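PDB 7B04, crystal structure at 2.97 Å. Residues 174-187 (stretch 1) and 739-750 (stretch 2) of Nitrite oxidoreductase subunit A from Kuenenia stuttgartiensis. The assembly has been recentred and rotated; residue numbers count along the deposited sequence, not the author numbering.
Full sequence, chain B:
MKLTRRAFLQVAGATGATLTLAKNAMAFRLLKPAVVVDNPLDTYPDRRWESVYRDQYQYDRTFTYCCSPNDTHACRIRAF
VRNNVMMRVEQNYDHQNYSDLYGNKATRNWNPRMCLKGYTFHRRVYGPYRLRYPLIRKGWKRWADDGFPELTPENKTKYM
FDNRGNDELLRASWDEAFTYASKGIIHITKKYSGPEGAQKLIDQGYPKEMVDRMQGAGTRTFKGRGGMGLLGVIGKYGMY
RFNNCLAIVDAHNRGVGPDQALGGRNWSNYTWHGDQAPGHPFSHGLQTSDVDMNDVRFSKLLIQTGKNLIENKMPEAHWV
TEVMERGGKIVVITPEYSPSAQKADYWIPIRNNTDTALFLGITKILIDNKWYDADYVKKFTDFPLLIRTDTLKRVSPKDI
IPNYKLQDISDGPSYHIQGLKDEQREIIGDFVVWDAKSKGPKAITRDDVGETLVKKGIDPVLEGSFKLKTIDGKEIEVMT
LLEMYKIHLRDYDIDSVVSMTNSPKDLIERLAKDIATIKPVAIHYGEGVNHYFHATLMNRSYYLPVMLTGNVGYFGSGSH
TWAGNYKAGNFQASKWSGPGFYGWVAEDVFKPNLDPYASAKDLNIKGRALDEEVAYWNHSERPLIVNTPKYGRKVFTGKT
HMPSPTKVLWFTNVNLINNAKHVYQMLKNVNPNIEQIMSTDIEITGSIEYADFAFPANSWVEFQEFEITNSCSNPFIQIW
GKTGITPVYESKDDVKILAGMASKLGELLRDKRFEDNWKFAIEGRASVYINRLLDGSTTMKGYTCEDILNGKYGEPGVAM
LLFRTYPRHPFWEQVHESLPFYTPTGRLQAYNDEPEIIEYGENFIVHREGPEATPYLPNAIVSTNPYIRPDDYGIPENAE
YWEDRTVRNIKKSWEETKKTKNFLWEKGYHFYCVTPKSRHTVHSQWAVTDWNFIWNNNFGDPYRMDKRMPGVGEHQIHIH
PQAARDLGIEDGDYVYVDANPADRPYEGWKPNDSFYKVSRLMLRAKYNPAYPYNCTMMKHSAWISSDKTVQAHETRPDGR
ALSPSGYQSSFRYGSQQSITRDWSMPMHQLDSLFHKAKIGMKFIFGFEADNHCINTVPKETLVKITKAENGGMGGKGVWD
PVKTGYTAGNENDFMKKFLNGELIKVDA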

# COMPACT_ATOMS: atom_id res chain seq x y z
N TRP B 174 12.31 26.08 20.58
CA TRP B 174 13.48 25.35 20.09
C TRP B 174 14.68 25.56 21.00
O TRP B 174 15.43 24.62 21.29
CB TRP B 174 13.83 25.79 18.67
CG TRP B 174 12.97 25.14 17.64
CD1 TRP B 174 11.92 25.70 16.98
CD2 TRP B 174 13.09 23.79 17.15
NE1 TRP B 174 11.37 24.79 16.11
CE2 TRP B 174 12.07 23.61 16.19
CE3 TRP B 174 13.95 22.73 17.43
CZ2 TRP B 174 11.89 22.41 15.51
CZ3 TRP B 174 13.77 21.54 16.75
CH2 TRP B 174 12.75 21.39 15.80
N ASP B 175 14.85 26.79 21.49
CA ASP B 175 15.95 27.06 22.41
C ASP B 175 15.76 26.33 23.72
O ASP B 175 16.70 25.73 24.26
CB ASP B 175 16.04 28.57 22.65
CG ASP B 175 17.42 29.01 23.09
OD1 ASP B 175 18.40 28.74 22.36
OD2 ASP B 175 17.54 29.62 24.17
N GLU B 176 14.52 26.28 24.20
CA GLU B 176 14.22 25.60 25.45
C GLU B 176 14.40 24.10 25.30
O GLU B 176 15.03 23.44 26.15
CB GLU B 176 12.77 25.90 25.86
CG GLU B 176 12.53 26.73 27.08
CD GLU B 176 11.04 26.83 27.33
OE1 GLU B 176 10.43 27.83 26.90
OE2 GLU B 176 10.48 25.89 27.92
N ALA B 177 13.91 23.55 24.19
CA ALA B 177 14.05 22.13 23.93
C ALA B 177 15.51 21.74 23.77
O ALA B 177 15.95 20.70 24.27
CB ALA B 177 13.26 21.75 22.67
N PHE B 178 16.29 22.57 23.07
CA PHE B 178 17.72 22.30 22.92
C PHE B 178 18.45 22.38 24.26
O PHE B 178 19.29 21.53 24.57
CB PHE B 178 18.36 23.29 21.96
CG PHE B 178 18.05 23.04 20.52
CD1 PHE B 178 17.98 21.75 20.02
CD2 PHE B 178 17.87 24.10 19.64
CE1 PHE B 178 17.71 21.52 18.69
CE2 PHE B 178 17.60 23.87 18.30
CZ PHE B 178 17.52 22.58 17.83
N THR B 179 18.12 23.38 25.07
CA THR B 179 18.86 23.63 26.31
C THR B 179 18.66 22.49 27.31
O THR B 179 19.63 21.99 27.89
CB THR B 179 18.43 24.96 26.93
OG1 THR B 179 18.52 25.99 25.93
CG2 THR B 179 19.37 25.33 28.07
N TYR B 180 17.41 22.08 27.54
CA TYR B 180 17.16 20.95 28.42
C TYR B 180 17.83 19.67 27.91
O TYR B 180 18.44 18.92 28.69
CB TYR B 180 15.66 20.73 28.58
CG TYR B 180 14.99 21.66 29.57
CD1 TYR B 180 15.12 21.45 30.93
CD2 TYR B 180 14.24 22.73 29.13
CE1 TYR B 180 14.52 22.30 31.84
CE2 TYR B 180 13.63 23.59 30.03
CZ TYR B 180 13.77 23.36 31.38
OH TYR B 180 13.16 24.21 32.28
N ALA B 181 17.73 19.41 26.61
CA ALA B 181 18.34 18.22 26.03
C ALA B 181 19.86 18.24 26.18
O ALA B 181 20.47 17.23 26.57
CB ALA B 181 17.95 18.09 24.56
N SER B 182 20.49 19.38 25.88
CA SER B 182 21.94 19.46 25.98
C SER B 182 22.40 19.32 27.43
O SER B 182 23.37 18.59 27.71
CB SER B 182 22.43 20.78 25.39
OG SER B 182 22.18 20.83 24.00
N LYS B 183 21.73 20.00 28.36
CA LYS B 183 22.07 19.86 29.77
C LYS B 183 21.94 18.41 30.23
O LYS B 183 22.80 17.90 30.96
CB LYS B 183 21.19 20.77 30.62
CG LYS B 183 21.53 22.25 30.51
CD LYS B 183 20.65 23.09 31.42
CE LYS B 183 21.01 24.56 31.33
NZ LYS B 183 20.14 25.40 32.20
N GLY B 184 20.87 17.74 29.81
CA GLY B 184 20.70 16.34 30.17
C GLY B 184 21.78 15.45 29.59
O GLY B 184 22.25 14.51 30.25
N ILE B 185 22.18 15.72 28.35
CA ILE B 185 23.25 14.94 27.72
C ILE B 185 24.54 15.08 28.52
O ILE B 185 25.23 14.09 28.79
CB ILE B 185 23.44 15.36 26.26
CG1 ILE B 185 22.25 14.92 25.41
CG2 ILE B 185 24.73 14.79 25.70
CD1 ILE B 185 22.24 15.51 24.02
N ILE B 186 24.88 16.31 28.91
CA ILE B 186 26.11 16.53 29.66
C ILE B 186 26.03 15.86 31.02
O ILE B 186 27.00 15.23 31.47
CB ILE B 186 26.39 18.04 29.78
CG1 ILE B 186 26.67 18.63 28.40
CG2 ILE B 186 27.56 18.30 30.71
CD1 ILE B 186 26.73 20.15 28.38
N HIS B 187 24.89 15.98 31.71
CA HIS B 187 24.76 15.38 33.03
C HIS B 187 24.89 13.86 32.98
O HIS B 187 25.69 13.27 33.71
CB HIS B 187 23.43 15.78 33.66
CG HIS B 187 23.18 15.17 35.00
ND1 HIS B 187 22.60 13.92 35.16
CD2 HIS B 187 23.43 15.62 36.25
CE1 HIS B 187 22.52 13.64 36.44
NE2 HIS B 187 23.01 14.65 37.13
N ALA B 739 22.46 20.44 14.07
CA ALA B 739 23.37 21.56 14.30
C ALA B 739 22.95 22.38 15.51
O ALA B 739 23.79 22.79 16.32
CB ALA B 739 23.45 22.44 13.05
N GLY B 740 21.65 22.63 15.66
CA GLY B 740 21.17 23.37 16.82
C GLY B 740 21.46 22.65 18.12
O GLY B 740 21.76 23.29 19.14
N MET B 741 21.38 21.32 18.11
CA MET B 741 21.73 20.55 19.30
C MET B 741 23.23 20.65 19.59
O MET B 741 23.63 20.78 20.76
CB MET B 741 21.32 19.09 19.13
CG MET B 741 21.47 18.26 20.39
SD MET B 741 20.39 18.83 21.71
CE MET B 741 18.79 18.42 21.02
N ALA B 742 24.05 20.61 18.55
CA ALA B 742 25.50 20.70 18.74
C ALA B 742 25.90 22.09 19.20
O ALA B 742 26.79 22.24 20.04
CB ALA B 742 26.23 20.32 17.46
N SER B 743 25.25 23.12 18.65
CA SER B 743 25.59 24.49 19.02
C SER B 743 25.30 24.75 20.49
O SER B 743 26.09 25.42 21.18
CB SER B 743 24.82 25.48 18.14
OG SER B 743 25.16 25.31 16.77
N LYS B 744 24.18 24.24 20.99
CA LYS B 744 23.86 24.42 22.40
C LYS B 744 24.82 23.64 23.29
O LYS B 744 25.15 24.11 24.39
CB LYS B 744 22.41 24.00 22.68
CG LYS B 744 21.94 24.26 24.10
CD LYS B 744 21.95 25.75 24.42
CE LYS B 744 20.86 26.50 23.66
NZ LYS B 744 20.82 27.94 24.03
N LEU B 745 25.28 22.48 22.84
CA LEU B 745 26.34 21.78 23.56
C LEU B 745 27.61 22.61 23.61
O LEU B 745 28.30 22.65 24.63
CB LEU B 745 26.61 20.42 22.91
CG LEU B 745 25.57 19.31 23.12
CD1 LEU B 745 25.90 18.11 22.26
CD2 LEU B 745 25.48 18.92 24.59
N GLY B 746 27.93 23.29 22.50
CA GLY B 746 29.08 24.18 22.50
C GLY B 746 28.85 25.43 23.32
O GLY B 746 29.78 25.95 23.94
N GLU B 747 27.61 25.93 23.32
CA GLU B 747 27.29 27.11 24.12
C GLU B 747 27.39 26.81 25.61
O GLU B 747 27.90 27.63 26.38
CB GLU B 747 25.89 27.61 23.76
CG GLU B 747 25.47 28.87 24.50
CD GLU B 747 24.10 29.35 24.08
OE1 GLU B 747 23.47 28.70 23.22
OE2 GLU B 747 23.64 30.38 24.62
N LEU B 748 26.93 25.62 26.02
CA LEU B 748 27.01 25.25 27.43
C LEU B 748 28.43 24.88 27.84
O LEU B 748 28.82 25.09 28.99
CB LEU B 748 26.07 24.09 27.73
CG LEU B 748 24.57 24.37 27.59
CD1 LEU B 748 23.78 23.10 27.80
CD2 LEU B 748 24.14 25.44 28.58
N LEU B 749 29.22 24.34 26.91
CA LEU B 749 30.58 23.91 27.21
C LEU B 749 31.62 24.94 26.82
O LEU B 749 32.82 24.66 26.94
CB LEU B 749 30.87 22.57 26.53
CG LEU B 749 30.08 21.41 27.12
CD1 LEU B 749 30.37 20.11 26.38
CD2 LEU B 749 30.37 21.27 28.61
N ARG B 750 31.20 26.13 26.36
CA ARG B 750 32.11 27.19 25.94
C ARG B 750 33.15 26.67 24.96
O ARG B 750 34.36 26.90 25.10
CB ARG B 750 32.76 27.86 27.15
CG ARG B 750 31.83 28.01 28.35
CD ARG B 750 31.71 29.45 28.80

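Two helices more than 550 residues apart in sequence pack here with axes 9.0 Å apart at closest approach and a crossing angle of -62°, burying 675 Å² in all.

Along stretch 2, Ala739 points away and serves its own helix, its carbonyl accepting a hydrogen bond from Ser743. The contact begins at Gly740, where the absence of a side chain is the rule to read. Its CA lies over one face of the Phe178 ring, 4.2 Å from CA to the ring centroid and 24° off the normal, a CH-pi contact. A CB on this residue would fall 2.6 Å from Phe178 CE2, a clash, so the ring occupies the room that glycine leaves.

Met741 leaves its backbone sideways, yet its end turns back into the contact. Met741 CE touches Phe178 CD1 at 3.6 Å and Ala181 CB at 3.7 Å. Met741 SD lies 3.5 Å from Ser182 OG, but that hydroxyl donates its hydrogen bond at home, from Ser182 OG to Phe178 O at 3.0 Å. A polar side chain can thus be buried against apolar neighbours with its donor satisfied.

Lys744 does two jobs. Its aliphatic portion is a knob among Asp175, Phe178, Thr179 and Ser182, with Lys744 CB 3.4 Å from Ser182 OG and Lys744 CE 3.3 Å from Thr179 OG1. That threonine hydroxyl likewise bonds within its own helix, to Asp175 O. The lysine's charged end reaches two exposed acids. Across the contact, Lys744 NZ forms a salt bridge with Asp175 OD1 at 3.0 Å. One turn on, Lys744 NZ forms another with Glu747 OE1 at 2.9 Å. Glu747 makes no direct contact with stretch 1, but it is salt-bridged to the lysine that does.

Beyond this the contact turns apolar. Leu745 CD2 packs 3.7 Å from Ser182 CB and 4.0 Å from Ile186 CG1. Ser182 is itself a knob, seated among Met741, Lys744, Leu745 and Leu748, and the backbones run close here, with the CA atoms of Ser182 and Leu745 5.5 Å apart. Leu748 returns the arrangement, sitting among Thr179, Ser182, Lys183 and Ile186, with Leu748 CD1 3.6 Å from Ser182 CB and equally close to Lys183 CG, on the aliphatic part of that exposed lysine. Leu749 closes the contact with its CG 3.8 Å from Ile186 CD1, and Arg750, with positive phi, lies out of reach.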